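Local atomic coordinates of holo-[acyl-carrier-protein] synthase (Neisseria meningitidis FAM18, PDB entry 5SUV), a protein that belongs to the 4'-phosphopantetheinyl transferase superfamily and binds coenzyme A in pockets that, in this crystal, lie between its subunits. Residues E58-A63 / G70-R75; S96-L99 / G103-R106. All coordinates share one frame; numbering follows the deposited sequence.

Contact 1. Residues E58-A63 / G70-R75; sequences EAFAKA and GAVSFR. With COA (coenzyme A), chain D.
Val72, the centre of an inverse gamma turn, reaches the C-terminal turns of helix 46-63 through one methyl, CG1, which sits 3.8 Å from Ala61 CB and also meets Phe60, 4.1 Å from CE1 at the edge of that ring. With CG1 anti to the backbone N (chi1 -176°), the methyl is set against the helix. A second touch lies a turn earlier: Phe74 offers its own ring edge, CE1 lying 4.2 Å from Glu58 CG. Although the Phe74 CB bond starts away from the helix, chi1 of -66° brings the ring back beside the Glu58 chain, with the carboxylate and ring planes 29° apart.

On the other side of CZ, the Phe74 edge lies near the coenzyme A carbonyl O5P. Lys62 runs out to the same ligand, extended beyond CG, and its NZ donates to O5B and O2A, each at 3.0 Å. Thr8 O and Met111 O of the second subunit also accept from NZ; four oxygens thus share three N-H. Phe89 packs edge-to-face with the Phe60 ring.

Between the segments only carbon meets carbon; their polar groups turn to coenzyme A and other parts of the protein. Glu58, Lys62 and Phe74 all line the coenzyme A pocket. Glu58 OE2 comes within 3.4 Å of ligand O5A, while Lys62 probably neutralises part of the diphosphate charge.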
loop_
_atom_site.group_PDB
_atom_site.type_symbol
_atom_site.label_atom_id
_atom_site.label_comp_id
_atom_site.label_asym_id
_atom_site.label_seq_id
_atom_site.Cartn_x
_atom_site.Cartn_y
_atom_site.Cartn_z
ATOM N N GLU A 58 5.784 -6.033 10.636
ATOM C CA GLU A 58 5.293 -4.760 11.129
ATOM C C GLU A 58 3.929 -4.432 10.531
ATOM O O GLU A 58 3.045 -3.941 11.240
ATOM C CB GLU A 58 6.307 -3.652 10.842
ATOM C CG GLU A 58 7.570 -3.766 11.670
ATOM C CD GLU A 58 8.325 -2.452 11.787
ATOM O OE1 GLU A 58 8.862 -2.162 12.880
ATOM O OE2 GLU A 58 8.383 -1.709 10.782
ATOM N N ALA A 59 3.733 -4.693 9.230
ATOM C CA ALA A 59 2.435 -4.408 8.632
ATOM C C ALA A 59 1.375 -5.320 9.222
ATOM O O ALA A 59 0.238 -4.893 9.444
ATOM C CB ALA A 59 2.475 -4.562 7.117
ATOM N N PHE A 60 1.727 -6.584 9.487
ATOM C CA PHE A 60 0.793 -7.475 10.164
ATOM C C PHE A 60 0.356 -6.884 11.501
ATOM O O PHE A 60 -0.839 -6.807 11.810
ATOM C CB PHE A 60 1.433 -8.854 10.363
ATOM C CG PHE A 60 0.525 -9.840 11.073
ATOM C CD1 PHE A 60 0.423 -9.837 12.452
ATOM C CD2 PHE A 60 -0.225 -10.748 10.350
ATOM C CE1 PHE A 60 -0.409 -10.737 13.111
ATOM C CE2 PHE A 60 -1.062 -11.647 10.993
ATOM C CZ PHE A 60 -1.156 -11.633 12.377
ATOM N N ALA A 61 1.322 -6.476 12.324
ATOM C CA ALA A 61 1.001 -6.009 13.667
ATOM C C ALA A 61 0.118 -4.759 13.621
ATOM O O ALA A 61 -0.732 -4.542 14.492
ATOM C CB ALA A 61 2.308 -5.772 14.419
ATOM N N LYS A 62 0.263 -3.958 12.574
ATOM C CA LYS A 62 -0.623 -2.824 12.391
ATOM C C LYS A 62 -2.008 -3.268 11.938
ATOM O O LYS A 62 -3.017 -2.704 12.363
ATOM C CB LYS A 62 -0.023 -1.878 11.369
ATOM C CG LYS A 62 1.249 -1.187 11.815
ATOM C CD LYS A 62 1.740 -0.276 10.720
ATOM C CE LYS A 62 3.084 0.271 11.056
ATOM N NZ LYS A 62 3.662 1.005 9.925
ATOM N N ALA A 63 -2.065 -4.235 11.026
ATOM C CA ALA A 63 -3.346 -4.665 10.485
ATOM C C ALA A 63 -4.238 -5.300 11.543
ATOM O O ALA A 63 -5.458 -5.324 11.376
ATOM C CB ALA A 63 -3.117 -5.660 9.343
ATOM N N GLY A 70 2.226 -8.484 23.064
ATOM C CA GLY A 70 1.720 -9.789 23.450
ATOM C C GLY A 70 2.081 -10.852 22.440
ATOM O O GLY A 70 3.216 -10.934 21.973
ATOM N N ALA A 71 1.084 -11.645 22.040
ATOM C CA ALA A 71 1.346 -12.738 21.114
ATOM C C ALA A 71 1.565 -12.244 19.700
ATOM O O ALA A 71 2.047 -13.008 18.864
ATOM C CB ALA A 71 0.186 -13.741 21.132
ATOM N N VAL A 72 1.210 -10.992 19.417
ATOM C CA VAL A 72 1.492 -10.397 18.122
ATOM C C VAL A 72 2.947 -9.961 18.168
ATOM O O VAL A 72 3.248 -8.782 18.399
ATOM C CB VAL A 72 0.549 -9.215 17.818
ATOM C CG1 VAL A 72 0.798 -8.667 16.426
ATOM C CG2 VAL A 72 -0.894 -9.646 17.925
ATOM N N SER A 73 3.851 -10.909 17.949
ATOM C CA SER A 73 5.284 -10.695 18.083
ATOM C C SER A 73 6.013 -11.127 16.818
ATOM O O SER A 73 5.514 -11.917 16.008
ATOM C CB SER A 73 5.839 -11.452 19.285
ATOM O OG SER A 73 5.598 -12.841 19.156
ATOM N N PHE A 74 7.232 -10.605 16.660
ATOM C CA PHE A 74 8.050 -11.021 15.531
ATOM C C PHE A 74 8.230 -12.528 15.509
ATOM O O PHE A 74 8.235 -13.141 14.436
ATOM C CB PHE A 74 9.410 -10.333 15.585
ATOM C CG PHE A 74 9.338 -8.850 15.392
ATOM C CD1 PHE A 74 9.077 -8.313 14.151
ATOM C CD2 PHE A 74 9.543 -8.002 16.458
ATOM C CE1 PHE A 74 9.026 -6.935 13.971
ATOM C CE2 PHE A 74 9.491 -6.631 16.290
ATOM C CZ PHE A 74 9.225 -6.096 15.050
ATOM N N ARG A 75 8.393 -13.139 16.681
ATOM C CA ARG A 75 8.677 -14.568 16.738
ATOM C C ARG A 75 7.448 -15.438 16.511
ATOM O O ARG A 75 7.610 -16.657 16.340
ATOM C CB ARG A 75 9.304 -14.946 18.079
ATOM C CG ARG A 75 10.750 -14.543 18.215
ATOM C CD ARG A 75 11.364 -15.176 19.449
ATOM N NE ARG A 75 12.762 -14.795 19.613
ATOM C CZ ARG A 75 13.175 -13.669 20.191
ATOM N NH1 ARG A 75 12.300 -12.791 20.666
ATOM N NH2 ARG A 75 14.472 -13.418 20.293
HETATM N N1A COA D . -2.153 -0.474 15.293
HETATM C C2A COA D . -1.962 -0.027 14.030
HETATM N N3A COA D . -1.114 0.916 13.641
HETATM C C4A COA D . -0.373 1.481 14.658
HETATM C C5A COA D . -0.453 1.132 16.045
HETATM C C6A COA D . -1.402 0.110 16.278
HETATM N N6A COA D . -1.615 -0.302 17.471
HETATM N N7A COA D . 0.363 1.840 16.784
HETATM C C8A COA D . 0.943 2.611 15.890
HETATM N N9A COA D . 0.538 2.424 14.614
HETATM C C1B COA D . 0.939 3.142 13.374
HETATM C C2B COA D . 0.694 4.707 13.576
HETATM O O2B COA D . 0.015 5.249 12.520
HETATM C C3B COA D . 2.189 5.171 13.622
HETATM O O3B COA D . 2.392 6.362 13.116
HETATM P P3B COA D . 1.619 7.743 13.907
HETATM O O7A COA D . 1.746 7.482 15.253
HETATM O O8A COA D . 0.213 7.677 13.396
HETATM O O9A COA D . 2.450 8.807 13.396
HETATM C C4B COA D . 2.779 4.133 12.653
HETATM O O4B COA D . 2.262 2.932 13.084
HETATM C C5B COA D . 4.308 4.074 12.627
HETATM O O5B COA D . 4.668 3.193 11.630
HETATM P P1A COA D . 6.229 3.227 11.247
HETATM O O1A COA D . 6.595 4.520 10.847
HETATM O O2A COA D . 6.451 2.001 10.419
HETATM O O3A COA D . 6.839 3.145 12.789
HETATM P P2A COA D . 7.631 1.886 13.315
HETATM O O4A COA D . 8.053 2.281 14.596
HETATM O O5A COA D . 8.522 1.323 12.245
HETATM O O6A COA D . 6.516 0.614 13.585
HETATM C CBP COA D . 5.054 -0.320 15.203
HETATM C CCP COA D . 5.582 0.951 14.457
HETATM C CDP COA D . 3.577 -0.189 15.338
HETATM C CEP COA D . 5.362 -1.633 14.534
HETATM C CAP COA D . 5.689 -0.296 16.541
HETATM O OAP COA D . 5.246 0.813 17.247
HETATM C C9P COA D . 5.388 -1.505 17.372
HETATM O O9P COA D . 4.303 -1.677 17.805
HETATM N N8P COA D . 6.397 -2.396 17.665
HETATM C C7P COA D . 7.743 -2.230 17.193
HETATM C C6P COA D . 8.690 -2.485 18.377
HETATM C C5P COA D . 9.888 -3.184 17.848
HETATM O O5P COA D . 10.081 -4.348 18.021
HETATM N N4P COA D . 10.807 -2.432 17.135
HETATM C C3P COA D . 11.974 -3.097 16.547
HETATM C C2P COA D . 12.851 -3.735 17.590
HETATM S S1P COA D . 14.075 -4.691 16.714
#

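Contact 2. Residues S96-L99 / G103-R106; sequences SKWL and GISR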
loop_
_atom_site.group_PDB
_atom_site.type_symbol
_atom_site.label_atom_id
_atom_site.label_comp_id
_atom_site.label_asym_id
_atom_site.label_seq_id
_atom_site.Cartn_x
_atom_site.Cartn_y
_atom_site.Cartn_z
ATOM N N SER A 96 -2.051 -17.908 16.543
ATOM C CA SER A 96 -3.198 -18.591 15.946
ATOM C C SER A 96 -4.402 -18.532 16.878
ATOM O O SER A 96 -5.522 -18.225 16.450
ATOM C CB SER A 96 -2.845 -20.056 15.629
ATOM O OG SER A 96 -1.949 -20.131 14.539
ATOM N N LYS A 97 -4.184 -18.810 18.160
ATOM C CA LYS A 97 -5.272 -18.791 19.133
ATOM C C LYS A 97 -5.858 -17.388 19.280
ATOM O O LYS A 97 -7.079 -17.213 19.278
ATOM C CB LYS A 97 -4.769 -19.317 20.478
ATOM C CG LYS A 97 -5.854 -19.357 21.548
ATOM C CD LYS A 97 -5.300 -19.736 22.907
ATOM C CE LYS A 97 -6.409 -19.848 23.944
ATOM N NZ LYS A 97 -7.371 -20.926 23.604
ATOM N N TRP A 98 -5.000 -16.368 19.380
ATOM C CA TRP A 98 -5.504 -15.003 19.506
ATOM C C TRP A 98 -6.306 -14.602 18.272
ATOM O O TRP A 98 -7.396 -14.035 18.389
ATOM C CB TRP A 98 -4.348 -14.025 19.731
ATOM C CG TRP A 98 -4.772 -12.585 19.967
ATOM C CD1 TRP A 98 -5.212 -12.044 21.135
ATOM C CD2 TRP A 98 -4.770 -11.522 19.011
ATOM N NE1 TRP A 98 -5.492 -10.708 20.971
ATOM C CE2 TRP A 98 -5.230 -10.363 19.670
ATOM C CE3 TRP A 98 -4.436 -11.440 17.661
ATOM C CZ2 TRP A 98 -5.356 -9.128 19.015
ATOM C CZ3 TRP A 98 -4.568 -10.226 17.019
ATOM C CH2 TRP A 98 -5.019 -9.091 17.695
ATOM N N LEU A 99 -5.799 -14.904 17.076
ATOM C CA LEU A 99 -6.533 -14.554 15.867
ATOM C C LEU A 99 -7.921 -15.180 15.889
ATOM O O LEU A 99 -8.912 -14.519 15.549
ATOM C CB LEU A 99 -5.752 -14.998 14.629
ATOM C CG LEU A 99 -4.438 -14.239 14.384
ATOM C CD1 LEU A 99 -3.610 -14.926 13.295
ATOM C CD2 LEU A 99 -4.695 -12.798 14.005
ATOM N N GLY A 103 -11.741 -13.413 15.976
ATOM C CA GLY A 103 -12.566 -13.609 14.805
ATOM C C GLY A 103 -11.880 -13.294 13.497
ATOM O O GLY A 103 -12.554 -13.193 12.472
ATOM N N ILE A 104 -10.563 -13.143 13.497
ATOM C CA ILE A 104 -9.829 -12.842 12.271
ATOM C C ILE A 104 -9.681 -14.133 11.468
ATOM O O ILE A 104 -9.110 -15.118 11.942
ATOM C CB ILE A 104 -8.468 -12.206 12.598
ATOM C CG1 ILE A 104 -8.693 -10.848 13.283
ATOM C CG2 ILE A 104 -7.615 -12.055 11.339
ATOM C CD1 ILE A 104 -7.474 -10.284 13.972
ATOM N N SER A 105 -10.237 -14.149 10.262
ATOM C CA SER A 105 -10.305 -15.374 9.485
ATOM C C SER A 105 -9.155 -15.517 8.508
ATOM O O SER A 105 -8.731 -16.639 8.209
ATOM C CB SER A 105 -11.608 -15.423 8.695
ATOM O OG SER A 105 -11.678 -14.314 7.809
ATOM N N ARG A 106 -8.682 -14.408 7.958
ATOM C CA ARG A 106 -7.661 -14.465 6.929
ATOM C C ARG A 106 -6.872 -13.171 6.977
ATOM O O ARG A 106 -7.451 -12.093 7.109
ATOM C CB ARG A 106 -8.281 -14.656 5.542
ATOM C CG ARG A 106 -7.311 -14.488 4.373
ATOM C CD ARG A 106 -6.356 -15.665 4.252
ATOM N NE ARG A 106 -7.027 -16.856 3.740
ATOM C CZ ARG A 106 -7.405 -17.018 2.474
ATOM N NH1 ARG A 106 -7.187 -16.060 1.579
ATOM N NH2 ARG A 106 -8.008 -18.141 2.104
#
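The backbone of Leu99 and Ile104 closes the C-terminal end of helix 93-102: Ile104 N donates to Leu99 O at 3.0 Å, with an N-H...O angle of 145° and the donor tilted 26° from the carbonyl plane. This is a Schellman motif. Gly103, the first residue to leave helical geometry, takes a positive phi and turns the chain back over the last turn, its N lying 3.1 Å from that same carbonyl oxygen. The reversal swings Ile104 against the flank of the helix, the hydrophobic contact that commonly accompanies this type of cap.

Ile104 points its CB toward the helix, and CG1 stands anti to the carbonyl carbon (chi1 -64°), which, with an extended chi2, puts CD1 across the end of the Leu99 side chain and near Trp98. Both CD1 (3.7 Å) and CG2 (4.0 Å) of Ile104 rest on one methyl, Leu99 CD2, from the same side. Leu99 also packs on Tyr91, in strand 87-91. Beyond the turn, Ser105 and Arg106 bond through their backbones to Glu125, so the cap hands the chain directly to the sheet. At the far end of Ile104, the CD1 methyl comes obliquely to the Trp98 indole, 4.2 Å from CZ3.

Contact 1 lies about 7 Å from the centre of the chain (centre to centre) and all its touching residues are buried, whereas contact 2, about 16 Å out, is only partly so, with Gly103 exposed. The first joins the end of one helix to the loop that follows it, through apolar packing with no hydrogen bond between the segments, and faces a ligand; the second finishes another helix with a backbone bond plus a small apolar cluster. Their centres are 13 Å apart, yet they form one continuous hydrophobic layer: Val72 CG2 packs 3.8 Å from Trp98 CZ3, and Phe60 CZ 4.1 Å from Leu99 CD2. Helix 93-102 thus backs helix 46-63 and its loop, with Leu95 touching both Phe60 and Val72.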